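Local coordinates for penicillin-binding protein A (Mycobacterium tuberculosis, PDB 3UN7) that probably cross-links the peptidoglycan of the cell wall as a penicillin-binding D,D-transpeptidase, and is probably needed for regulating cell length, at residues R283-P286 against L287-E291; G385-G389 against V390-S394. One frame throughout, in Å; residues are numbered along the deposited sequence.

Contact 1: residues R283-P286 against L287-E291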
ATOM      1  N   ARG A 283     -10.926   1.877   8.295  1.00 33.73           N
ATOM      2  CA  ARG A 283     -11.663   0.713   8.736  1.00 33.91           C
ATOM      3  C   ARG A 283     -10.716  -0.474   8.765  1.00 33.00           C
ATOM      4  O   ARG A 283      -9.783  -0.548   7.966  1.00 32.05           O
ATOM      5  CB  ARG A 283     -12.829   0.419   7.796  1.00 34.10           C
ATOM      6  CG  ARG A 283     -13.914   1.475   7.826  1.00 35.53           C
ATOM      7  CD  ARG A 283     -14.755   1.409   9.108  1.00 39.61           C
ATOM      8  NE  ARG A 283     -15.849   2.369   9.046  1.00 40.07           N
ATOM      9  CZ  ARG A 283     -15.782   3.620   9.483  1.00 41.45           C
ATOM     10  NH1 ARG A 283     -14.675   4.088  10.052  1.00 38.94           N
ATOM     11  NH2 ARG A 283     -16.838   4.407   9.353  1.00 43.57           N
ATOM     12  N   PRO A 284     -10.951  -1.410   9.686  1.00 32.86           N
ATOM     13  CA  PRO A 284     -10.024  -2.538   9.774  1.00 31.74           C
ATOM     14  C   PRO A 284     -10.222  -3.477   8.583  1.00 31.66           C
ATOM     15  O   PRO A 284     -11.307  -3.518   8.006  1.00 32.59           O
ATOM     16  CB  PRO A 284     -10.407  -3.210  11.092  1.00 32.44           C
ATOM     17  CG  PRO A 284     -11.819  -2.817  11.357  1.00 33.51           C
ATOM     18  CD  PRO A 284     -12.076  -1.507  10.642  1.00 33.21           C
ATOM     19  N   THR A 285      -9.180  -4.214   8.209  1.00 30.62           N
ATOM     20  CA  THR A 285      -9.192  -4.956   6.942  1.00 29.78           C
ATOM     21  C   THR A 285      -9.312  -6.491   6.999  1.00 28.75           C
ATOM     22  O   THR A 285      -9.402  -7.102   5.942  1.00 29.44           O
ATOM     23  CB  THR A 285      -7.948  -4.625   6.075  1.00 29.61           C
ATOM     24  OG1 THR A 285      -6.767  -4.963   6.801  1.00 29.92           O
ATOM     25  CG2 THR A 285      -7.913  -3.124   5.643  1.00 29.60           C
ATOM     26  N   PRO A 286      -9.342  -7.130   8.195  1.00 28.37           N
ATOM     27  CA  PRO A 286      -9.482  -6.732   9.613  1.00 28.17           C
ATOM     28  C   PRO A 286      -8.195  -6.296  10.295  1.00 27.96           C
ATOM     29  O   PRO A 286      -8.216  -6.017  11.501  1.00 28.74           O
ATOM     30  CB  PRO A 286      -9.972  -8.016  10.264  1.00 28.80           C
ATOM     31  CG  PRO A 286      -9.179  -9.075   9.489  1.00 27.29           C
ATOM     32  CD  PRO A 286      -9.205  -8.599   8.078  1.00 27.79           C
ATOM     33  N   LEU A 287      -7.088  -6.236   9.549  1.00 27.06           N
ATOM     34  CA  LEU A 287      -5.855  -5.640  10.076  1.00 27.52           C
ATOM     35  C   LEU A 287      -6.033  -4.131  10.205  1.00 28.11           C
ATOM     36  O   LEU A 287      -6.619  -3.503   9.324  1.00 28.21           O
ATOM     37  CB  LEU A 287      -4.636  -5.936   9.188  1.00 26.04           C
ATOM     38  CG  LEU A 287      -4.343  -7.397   8.846  1.00 26.24           C
ATOM     39  CD1 LEU A 287      -2.973  -7.538   8.222  1.00 24.80           C
ATOM     40  CD2 LEU A 287      -4.438  -8.257  10.103  1.00 25.09           C
ATOM     41  N   GLN A 288      -5.529  -3.564  11.296  1.00 28.55           N
ATOM     42  CA  GLN A 288      -5.576  -2.111  11.497  1.00 29.54           C
ATOM     43  C   GLN A 288      -4.593  -1.416  10.554  1.00 29.22           C
ATOM     44  O   GLN A 288      -3.452  -1.870  10.361  1.00 28.37           O
ATOM     45  CB  GLN A 288      -5.232  -1.748  12.947  1.00 30.64           C
ATOM     46  CG  GLN A 288      -6.191  -2.351  13.994  1.00 31.88           C
ATOM     47  CD  GLN A 288      -6.097  -1.685  15.364  1.00 32.81           C
ATOM     48  OE1 GLN A 288      -5.528  -0.601  15.513  1.00 35.75           O
ATOM     49  NE2 GLN A 288      -6.667  -2.340  16.377  1.00 32.94           N
ATOM     50  N   VAL A 289      -5.044  -0.312   9.981  1.00 29.91           N
ATOM     51  CA  VAL A 289      -4.224   0.499   9.069  1.00 29.58           C
ATOM     52  C   VAL A 289      -3.970   1.841   9.745  1.00 30.74           C
ATOM     53  O   VAL A 289      -4.893   2.433  10.312  1.00 30.77           O
ATOM     54  CB  VAL A 289      -4.945   0.696   7.731  1.00 29.64           C
ATOM     55  CG1 VAL A 289      -4.102   1.549   6.750  1.00 29.14           C
ATOM     56  CG2 VAL A 289      -5.262  -0.679   7.113  1.00 27.22           C
ATOM     57  N   ALA A 290      -2.717   2.302   9.698  1.00 30.64           N
ATOM     58  CA  ALA A 290      -2.337   3.627  10.182  1.00 31.46           C
ATOM     59  C   ALA A 290      -3.088   4.684   9.395  1.00 31.51           C
ATOM     60  O   ALA A 290      -3.247   4.572   8.169  1.00 30.53           O
ATOM     61  CB  ALA A 290      -0.826   3.838  10.035  1.00 31.78           C
ATOM     62  N   GLU A 291      -3.559   5.703  10.102  1.00 32.02           N
ATOM     63  CA  GLU A 291      -4.264   6.821   9.482  1.00 32.61           C
ATOM     64  C   GLU A 291      -3.283   7.664   8.696  1.00 32.34           C
ATOM     65  O   GLU A 291      -2.211   7.986   9.200  1.00 33.08           O
ATOM     66  CB  GLU A 291      -4.947   7.696  10.547  1.00 33.64           C
ATOM     67  CG  GLU A 291      -5.865   8.762   9.947  1.00 36.71           C
ATOM     68  CD  GLU A 291      -6.228   9.840  10.942  1.00 42.86           C
ATOM     69  OE1 GLU A 291      -5.313  10.412  11.573  1.00 46.52           O
ATOM     70  OE2 GLU A 291      -7.432  10.126  11.092  1.00 45.58           O
TER
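Thr285 grips the carbonyl of Leu287 twice, closing a tight reversal of the chain around the cis peptide bond that precedes Pro286. Its backbone N donates to Leu287 O at 2.9 Å, with 148° at the hydrogen, and reaches the oxygen from above the carbonyl plane. Its hydroxyl, Thr285 OG1, donates to Leu287 O over the same distance of 2.9 Å but much closer to that plane, tilted 17° from it. One acceptor is thus shared by two donors of a single residue. The second bond depends on the threonine rotamer: with chi1 at 59°, OG1 sits between the backbone N and the carbonyl carbon and faces Leu287, where it also lies against the side chain, 3.3 Å from Leu287 CB. The same rotation brings Thr285 CG2 alongside Val289, 3.9 Å from its CG2, the two side chains crossing at about a right angle. A CA-H...O contact from Pro284 CA, 3.6 Å from Leu287 O, adds a weaker approach to the same carbonyl. This turn belongs to the loop joining helices 266-275 and 300-306 in the transpeptidase domain. Leu287 and Pro286 both lean on helix 70-74, Leu287 touching Ala70 and Pro286 touching Ala74, while backbone hydrogen bonds tie Thr285 to Leu338, just before strand 339-343, and Ala290 to Ile185.

Contact 2: residues G385-G389 against V390-S394; sequences GAIPG and VQIAS
Val390 closes a type II beta turn that starts at Ile387, its N-H donating to Ile387 O at 3.0 Å. The N-H...O angle is 144°. Gly389 occupies the third position of the turn with a positive phi of 77°, a conformation that favours glycine. Beyond the hydrogen bond, the side chains of Ile387 and Val390 lie side by side and point the same way, with Ile387 CB 3.9 Å from Val390 CB. The contact continues along one branch of each: Ile387 CG2, anti to its own backbone N, meets Val390 CG2, also at 3.9 Å. Val390 CG2 is pressed back on the turn as well, 3.4 Å from Gly389 O. The carbonyl of Val390 adds a water-mediated link, because water 1 donates to Val390 O at 2.6 Å and accepts from Ile387 N at 2.8 Å, bridging the two ends of the turn. Next, the CB of Gln391 points away from the turn and that of Ile392 toward it. The extended Ile387 chain ends at Ile392, with Ile387 CD1 4.2 Å from Ile392 CD1, a looser apolar touch. At Ala393 and Ser394 the chain becomes strand 393-399, an outer strand of the five-stranded antiparallel sheet, which carries the family's KTG motif. Helix 446-458 lies against Ile387, Val390 and Ile392 through Ile454, Leu458 and Arg451, respectively, while helix 364-379 offers Glu378 to Ser394 OG and strand 411-418 pairs with Ala393 through Phe417.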
ATOM      1  N   GLY A 385      10.016  -2.854 -18.145  1.00 48.96           N
ATOM      2  CA  GLY A 385       8.993  -3.799 -17.720  1.00 48.01           C
ATOM      3  C   GLY A 385       7.604  -3.546 -18.271  1.00 47.31           C
ATOM      4  O   GLY A 385       6.648  -4.168 -17.824  1.00 46.59           O
ATOM      5  N   ALA A 386       7.490  -2.642 -19.246  1.00 47.52           N
ATOM      6  CA  ALA A 386       6.226  -2.401 -19.948  1.00 47.27           C
ATOM      7  C   ALA A 386       5.670  -3.729 -20.464  1.00 47.98           C
ATOM      8  O   ALA A 386       6.427  -4.623 -20.805  1.00 48.21           O
ATOM      9  CB  ALA A 386       6.432  -1.422 -21.106  1.00 48.19           C
ATOM     10  N   ILE A 387       4.347  -3.845 -20.502  1.00 47.90           N
ATOM     11  CA  ILE A 387       3.680  -5.083 -20.881  1.00 48.99           C
ATOM     12  C   ILE A 387       2.994  -4.896 -22.231  1.00 50.00           C
ATOM     13  O   ILE A 387       2.119  -4.035 -22.362  1.00 49.81           O
ATOM     14  CB  ILE A 387       2.625  -5.510 -19.814  1.00 47.96           C
ATOM     15  CG1 ILE A 387       3.237  -5.504 -18.407  1.00 47.56           C
ATOM     16  CG2 ILE A 387       2.037  -6.881 -20.156  1.00 48.49           C
ATOM     17  CD1 ILE A 387       2.233  -5.267 -17.264  1.00 45.13           C
ATOM     18  N   PRO A 388       3.405  -5.683 -23.248  1.00 51.75           N
ATOM     19  CA  PRO A 388       2.763  -5.649 -24.566  1.00 52.74           C
ATOM     20  C   PRO A 388       1.238  -5.754 -24.492  1.00 52.36           C
ATOM     21  O   PRO A 388       0.708  -6.712 -23.923  1.00 52.44           O
ATOM     22  CB  PRO A 388       3.332  -6.889 -25.260  1.00 54.30           C
ATOM     23  CG  PRO A 388       4.671  -7.062 -24.646  1.00 54.48           C
ATOM     24  CD  PRO A 388       4.528  -6.640 -23.211  1.00 52.39           C
ATOM     25  N   GLY A 389       0.550  -4.759 -25.052  1.00 51.78           N
ATOM     26  CA  GLY A 389      -0.912  -4.775 -25.151  1.00 50.85           C
ATOM     27  C   GLY A 389      -1.609  -4.437 -23.847  1.00 48.75           C
ATOM     28  O   GLY A 389      -2.791  -4.741 -23.665  1.00 49.02           O
ATOM     29  N   VAL A 390      -0.870  -3.836 -22.922  1.00 46.74           N
ATOM     30  CA  VAL A 390      -1.448  -3.417 -21.659  1.00 44.16           C
ATOM     31  C   VAL A 390      -1.092  -1.960 -21.416  1.00 42.52           C
ATOM     32  O   VAL A 390       0.085  -1.589 -21.293  1.00 42.06           O
ATOM     33  CB  VAL A 390      -1.034  -4.325 -20.460  1.00 43.87           C
ATOM     34  CG1 VAL A 390      -1.408  -3.671 -19.138  1.00 42.22           C
ATOM     35  CG2 VAL A 390      -1.703  -5.703 -20.556  1.00 44.27           C
ATOM     36  N   GLN A 391      -2.132  -1.140 -21.385  1.00 41.15           N
ATOM     37  CA  GLN A 391      -1.995   0.281 -21.121  1.00 39.32           C
ATOM     38  C   GLN A 391      -2.040   0.515 -19.615  1.00 37.36           C
ATOM     39  O   GLN A 391      -2.984   0.101 -18.940  1.00 36.42           O
ATOM     40  CB  GLN A 391      -3.128   1.047 -21.807  1.00 39.90           C
ATOM     41  CG  GLN A 391      -2.948   2.542 -21.809  1.00 40.14           C
ATOM     42  CD  GLN A 391      -4.130   3.263 -22.429  1.00 42.69           C
ATOM     43  OE1 GLN A 391      -5.284   3.054 -22.035  1.00 43.26           O
ATOM     44  NE2 GLN A 391      -3.848   4.124 -23.399  1.00 42.79           N
ATOM     45  N   ILE A 392      -1.014   1.177 -19.100  1.00 35.82           N
ATOM     46  CA  ILE A 392      -0.895   1.400 -17.660  1.00 34.61           C
ATOM     47  C   ILE A 392      -1.063   2.893 -17.413  1.00 33.77           C
ATOM     48  O   ILE A 392      -0.503   3.700 -18.157  1.00 33.94           O
ATOM     49  CB  ILE A 392       0.486   0.937 -17.132  1.00 34.10           C
ATOM     50  CG1 ILE A 392       0.643  -0.574 -17.272  1.00 35.23           C
ATOM     51  CG2 ILE A 392       0.700   1.350 -15.664  1.00 34.01           C
ATOM     52  CD1 ILE A 392       2.044  -1.082 -16.916  1.00 34.46           C
ATOM     53  N   ALA A 393      -1.856   3.244 -16.402  1.00 32.50           N
ATOM     54  CA  ALA A 393      -1.956   4.605 -15.914  1.00 31.70           C
ATOM     55  C   ALA A 393      -1.105   4.624 -14.657  1.00 31.61           C
ATOM     56  O   ALA A 393      -1.262   3.754 -13.796  1.00 30.36           O
ATOM     57  CB  ALA A 393      -3.406   4.948 -15.565  1.00 31.48           C
ATOM     58  N   SER A 394      -0.223   5.606 -14.531  1.00 31.50           N
ATOM     59  CA  SER A 394       0.671   5.626 -13.390  1.00 31.65           C
ATOM     60  C   SER A 394       1.073   7.029 -12.964  1.00 32.14           C
ATOM     61  O   SER A 394       0.815   8.006 -13.664  1.00 32.86           O
ATOM     62  CB  SER A 394       1.931   4.816 -13.719  1.00 32.07           C
ATOM     63  OG  SER A 394       2.772   5.545 -14.608  1.00 31.96           O
TER
HETATM   64  O   HOH W   1       2.591  -1.616 -20.557  1.00 40.06           O

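Contacts 1 and 2 are separate turns of the transpeptidase domain, with centres 30 Å apart, nearest atoms about 21 Å apart and no touch between them. They follow in series along the chain and lie on opposite sides of its centre, 12 Å from it for contact 1 and 20 Å for contact 2. Contact 1 meets helix 70-74, in the part of the chain assigned to the dimerisation family. Neither is at the probable acylation site, Ser193. Contact 2 is itself a surface turn, but the strand it leads into, 393-399, bears the KTG motif, which in related penicillin-binding transpeptidases lines the active site.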